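GTPase-activating protein GYP1 (Saccharomyces cerevisiae, PDB 1FKM) stimulates GTP hydrolysis by Ypt/Rab GTPases such as Ypt1 and Ypt7, supplying a catalytic arginine and a glutamine in trans through its TBC domain. Local coordinates at residues R69-H74 against A121-A126; I92-T97 against S112-L117. All blocks are in the same frame, centred on the assembly; numbering follows the deposited sequence.

Contact 1 (R69-H74 against A121-A126)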
# COMPACT_ATOMS: atom_id res chain seq x y z
N ARG A 69 -3.54 -6.06 21.22
CA ARG A 69 -3.65 -5.37 22.50
C ARG A 69 -2.61 -5.87 23.51
O ARG A 69 -1.90 -5.07 24.13
CB ARG A 69 -5.05 -5.57 23.08
CG ARG A 69 -6.16 -4.82 22.36
CD ARG A 69 -7.51 -5.10 23.02
NE ARG A 69 -8.57 -4.21 22.56
CZ ARG A 69 -9.15 -4.26 21.37
NH1 ARG A 69 -8.78 -5.18 20.49
NH2 ARG A 69 -10.11 -3.40 21.05
N ASP A 70 -2.52 -7.19 23.67
CA ASP A 70 -1.57 -7.78 24.60
C ASP A 70 -0.13 -7.44 24.23
O ASP A 70 0.68 -7.11 25.10
CB ASP A 70 -1.73 -9.30 24.66
CG ASP A 70 -3.09 -9.73 25.16
OD1 ASP A 70 -3.72 -8.96 25.92
OD2 ASP A 70 -3.52 -10.85 24.81
N SER A 71 0.18 -7.52 22.94
CA SER A 71 1.53 -7.23 22.48
C SER A 71 1.91 -5.78 22.77
O SER A 71 3.03 -5.49 23.19
CB SER A 71 1.64 -7.48 20.97
OG SER A 71 1.43 -8.85 20.67
N LEU A 72 0.97 -4.88 22.55
CA LEU A 72 1.21 -3.46 22.79
C LEU A 72 1.36 -3.21 24.29
O LEU A 72 2.22 -2.44 24.72
CB LEU A 72 0.06 -2.63 22.23
CG LEU A 72 0.41 -1.25 21.66
CD1 LEU A 72 1.49 -1.39 20.60
CD2 LEU A 72 -0.84 -0.62 21.07
N LYS A 73 0.53 -3.88 25.08
CA LYS A 73 0.58 -3.74 26.53
C LYS A 73 1.93 -4.24 27.05
O LYS A 73 2.54 -3.62 27.92
CB LYS A 73 -0.55 -4.54 27.17
CG LYS A 73 -0.66 -4.39 28.68
CD LYS A 73 -1.66 -5.38 29.26
CE LYS A 73 -3.04 -5.21 28.64
NZ LYS A 73 -4.01 -6.21 29.17
N HIS A 74 2.37 -5.36 26.49
CA HIS A 74 3.64 -5.96 26.88
C HIS A 74 4.83 -5.10 26.46
O HIS A 74 5.82 -5.02 27.18
CB HIS A 74 3.76 -7.35 26.23
CG HIS A 74 5.04 -8.06 26.56
ND1 HIS A 74 5.36 -8.47 27.84
CD2 HIS A 74 6.07 -8.45 25.77
CE1 HIS A 74 6.53 -9.08 27.82
NE2 HIS A 74 6.98 -9.08 26.58
N ALA A 121 7.78 -2.21 14.29
CA ALA A 121 9.21 -1.96 14.41
C ALA A 121 9.85 -2.82 15.51
O ALA A 121 10.94 -3.35 15.34
CB ALA A 121 9.46 -0.48 14.69
N ILE A 122 9.15 -2.95 16.64
CA ILE A 122 9.66 -3.75 17.75
C ILE A 122 9.72 -5.22 17.37
O ILE A 122 10.60 -5.96 17.83
CB ILE A 122 8.77 -3.57 19.00
CG1 ILE A 122 8.90 -2.14 19.52
CG2 ILE A 122 9.16 -4.57 20.09
CD1 ILE A 122 10.32 -1.72 19.83
N ARG A 123 8.79 -5.65 16.52
CA ARG A 123 8.74 -7.03 16.08
C ARG A 123 9.69 -7.36 14.92
O ARG A 123 9.79 -8.52 14.52
CB ARG A 123 7.32 -7.41 15.69
CG ARG A 123 6.39 -7.58 16.85
CD ARG A 123 5.16 -8.34 16.40
NE ARG A 123 4.33 -8.75 17.52
CZ ARG A 123 3.48 -9.77 17.46
NH1 ARG A 123 3.36 -10.47 16.34
NH2 ARG A 123 2.74 -10.08 18.52
N HIS A 124 10.37 -6.35 14.39
CA HIS A 124 11.30 -6.58 13.29
C HIS A 124 12.64 -5.90 13.53
O HIS A 124 12.99 -4.92 12.86
CB HIS A 124 10.70 -6.08 11.96
CG HIS A 124 9.47 -6.83 11.54
ND1 HIS A 124 8.26 -6.70 12.19
CD2 HIS A 124 9.29 -7.78 10.59
CE1 HIS A 124 7.39 -7.53 11.66
NE2 HIS A 124 7.98 -8.20 10.68
N PRO A 125 13.42 -6.42 14.49
CA PRO A 125 14.75 -5.89 14.84
C PRO A 125 15.69 -5.72 13.66
O PRO A 125 16.50 -4.79 13.63
CB PRO A 125 15.27 -6.92 15.84
CG PRO A 125 14.02 -7.38 16.51
CD PRO A 125 13.07 -7.55 15.36
N ALA A 126 15.60 -6.60 12.67
CA ALA A 126 16.46 -6.53 11.50
C ALA A 126 16.18 -5.28 10.66
O ALA A 126 17.03 -4.85 9.87
CB ALA A 126 16.30 -7.78 10.64
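Arg123, towards the C-terminal end of helix 107-123, and Ser71, near the C-terminal end of helix 57-74, are the two residues that meet here, and a single hydrogen bond joins them. The CA atoms of Ser71 and Arg123 are 9.6 Å apart, so the arginine has to span most of the gap. Its CB points neither at helix 57-74 nor away from it. CG stands anti to the carbonyl carbon (chi1 -73°), and from CG to NE the chain runs extended, carrying the guanidinium across to the other helix. Arg123 CZ still lies 3.9 Å from Ser71 OG. At the tip NH2 makes the bond, donating to Ser71 OG at 2.8 Å, while Ser71 CB sits 3.7 Å from the same nitrogen. The hydroxyl is met at the edge of the guanidinium, tilted 21° from its plane, and the N-H...O angle of 131° shows a distinctly bent bond.

Ser71 OG is also hydrogen-bonded to the backbone carbonyl O of Glu67, one turn earlier. Because a carbonyl can only accept, the hydroxyl gives its proton to its own helix and offers its oxygen to the arginine. Glu67 OE2 adds a long, weak ion pair to Arg123 NH2. The Arg123 side chain also touches Phe179 and Trp180 of helix 168-186.

The junction is thus a small polar bridge near the surface of the TBC domain, burying 64 Å² between the segments: one bent bond joins the two helices, with Ser71 OG engaged twice.

Contact 2 (I92-T97 against S112-L117)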
# COMPACT_ATOMS: atom_id res chain seq x y z
N ILE A 92 8.82 11.32 15.06
CA ILE A 92 9.35 12.34 14.15
C ILE A 92 8.71 12.28 12.76
O ILE A 92 8.56 13.31 12.10
CB ILE A 92 10.88 12.19 14.02
CG1 ILE A 92 11.54 12.53 15.36
CG2 ILE A 92 11.41 13.09 12.91
CD1 ILE A 92 13.04 12.27 15.39
N ASP A 93 8.31 11.09 12.32
CA ASP A 93 7.70 10.94 11.00
C ASP A 93 6.18 10.99 10.93
O ASP A 93 5.62 11.44 9.92
CB ASP A 93 8.18 9.65 10.34
CG ASP A 93 9.57 9.78 9.74
OD1 ASP A 93 10.18 10.86 9.88
OD2 ASP A 93 10.04 8.80 9.13
N ILE A 94 5.50 10.55 11.98
CA ILE A 94 4.04 10.53 11.98
C ILE A 94 3.38 11.87 11.61
O ILE A 94 2.64 11.95 10.62
CB ILE A 94 3.49 10.06 13.34
CG1 ILE A 94 3.85 8.59 13.56
CG2 ILE A 94 1.97 10.24 13.39
CD1 ILE A 94 3.25 7.65 12.52
N PRO A 95 3.63 12.93 12.39
CA PRO A 95 3.03 14.24 12.12
C PRO A 95 3.31 14.77 10.72
O PRO A 95 2.61 15.65 10.23
CB PRO A 95 3.66 15.13 13.20
CG PRO A 95 3.91 14.19 14.32
CD PRO A 95 4.48 12.99 13.60
N ARG A 96 4.33 14.21 10.07
CA ARG A 96 4.72 14.64 8.73
C ARG A 96 4.26 13.72 7.60
O ARG A 96 4.63 13.93 6.44
CB ARG A 96 6.24 14.81 8.67
CG ARG A 96 6.81 15.70 9.77
CD ARG A 96 8.29 16.00 9.54
NE ARG A 96 9.11 14.79 9.59
CZ ARG A 96 10.40 14.76 9.26
NH1 ARG A 96 11.02 15.86 8.86
NH2 ARG A 96 11.08 13.62 9.33
N THR A 97 3.45 12.71 7.92
CA THR A 97 2.94 11.77 6.92
C THR A 97 1.66 12.30 6.26
O THR A 97 0.77 12.79 6.94
CB THR A 97 2.64 10.40 7.57
OG1 THR A 97 3.86 9.85 8.09
CG2 THR A 97 2.06 9.43 6.54
N SER A 112 -2.80 6.52 16.68
CA SER A 112 -3.07 5.17 16.20
C SER A 112 -1.93 4.68 15.32
O SER A 112 -1.45 3.56 15.50
CB SER A 112 -4.38 5.13 15.39
OG SER A 112 -5.51 5.14 16.24
N LEU A 113 -1.49 5.51 14.38
CA LEU A 113 -0.39 5.12 13.49
C LEU A 113 0.91 4.94 14.27
O LEU A 113 1.72 4.07 13.96
CB LEU A 113 -0.20 6.17 12.38
CG LEU A 113 -1.39 6.30 11.42
CD1 LEU A 113 -1.05 7.30 10.31
CD2 LEU A 113 -1.73 4.94 10.81
N GLN A 114 1.10 5.75 15.31
CA GLN A 114 2.29 5.65 16.14
C GLN A 114 2.38 4.25 16.76
O GLN A 114 3.43 3.60 16.72
CB GLN A 114 2.23 6.72 17.24
CG GLN A 114 3.31 6.64 18.33
CD GLN A 114 4.67 7.12 17.88
OE1 GLN A 114 4.79 8.09 17.13
NE2 GLN A 114 5.72 6.44 18.34
N ARG A 115 1.27 3.79 17.33
CA ARG A 115 1.24 2.47 17.96
C ARG A 115 1.43 1.34 16.95
O ARG A 115 2.17 0.38 17.21
CB ARG A 115 -0.09 2.27 18.71
CG ARG A 115 -0.27 3.17 19.92
CD ARG A 115 -1.51 2.77 20.72
NE ARG A 115 -2.76 3.21 20.12
CZ ARG A 115 -3.34 4.39 20.35
NH1 ARG A 115 -2.78 5.25 21.18
NH2 ARG A 115 -4.49 4.69 19.76
N ILE A 116 0.75 1.44 15.82
CA ILE A 116 0.87 0.42 14.78
C ILE A 116 2.31 0.27 14.29
O ILE A 116 2.85 -0.84 14.24
CB ILE A 116 -0.03 0.76 13.56
CG1 ILE A 116 -1.50 0.69 13.97
CG2 ILE A 116 0.27 -0.19 12.42
CD1 ILE A 116 -2.47 1.25 12.92
N LEU A 117 2.93 1.39 13.95
CA LEU A 117 4.30 1.35 13.45
C LEU A 117 5.29 0.95 14.52
O LEU A 117 6.27 0.25 14.23
CB LEU A 117 4.69 2.71 12.87
CG LEU A 117 3.87 3.13 11.65
CD1 LEU A 117 4.30 4.53 11.20
CD2 LEU A 117 4.07 2.13 10.53
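The carboxamide of Gln114 touches the opposite segment through OE1, which lies 3.7 Å from Ile94 CG1, while its NE2 is hydrogen-bonded to the backbone O of Trp87 in helix 83-93. The guanidinium of Arg96, the arginine finger, is met edge-on and in plane by Asp93 OD1, a salt bridge of 3.0 Å from NH2 with a nearly straight N-H...O angle of 161°.

Between the segments, Ile94 carries the contact. Its chi1 of -67° sets CG1 beside the backbone N, and chi2 (-62°) then turns CD1 toward Leu113 and Leu117. Ile94 CD1 touches Leu113 CB at 3.8 Å and Leu117 CD1 at 3.5 Å, the isoleucine and Leu117 side chains passing each other in opposite directions.

Behind Ile94 the chain turns sharply. Asp93 O accepts from Arg96 N and Thr97 OG1, which reach it from opposite faces of its plane, and Thr97 OG1 is also bonded to Asn134 ND2. Asp93 OD2 pairs with Tyr129 OH and, weakly, with NE2 of Gln131, the glutamine finger.

Between the two segments the contact is therefore van der Waals packing, while the polar bonds lie within the turn or run to neighbouring parts. Asp93 pairs with Arg96 and, through that weak bond, with Gln131, an arrangement consistent with holding the two fingers near each other in the absence of the GTPase.

Overall arrangement
From the N terminus, three helices (4-15, 23-30 and 39-46) precede helix 57-74, whose end supplies one side of contact 1. The chain then enters helix 83-93, continues through the turn carrying the arginine finger, and comes back along helix 107-123. The middle of that helix closes the shorter loop, contact 2 (92-97 with 112-117), and its C-terminal end closes the longer one, contact 1 (69-74 with 121-126), so contact 2 is nested inside contact 1. Their centres are 15 Å apart, yet they touch directly where Leu72 CD2 packs on Arg115 CD. Helix 107-123 thereby ties two successive helices together within the TBC domain.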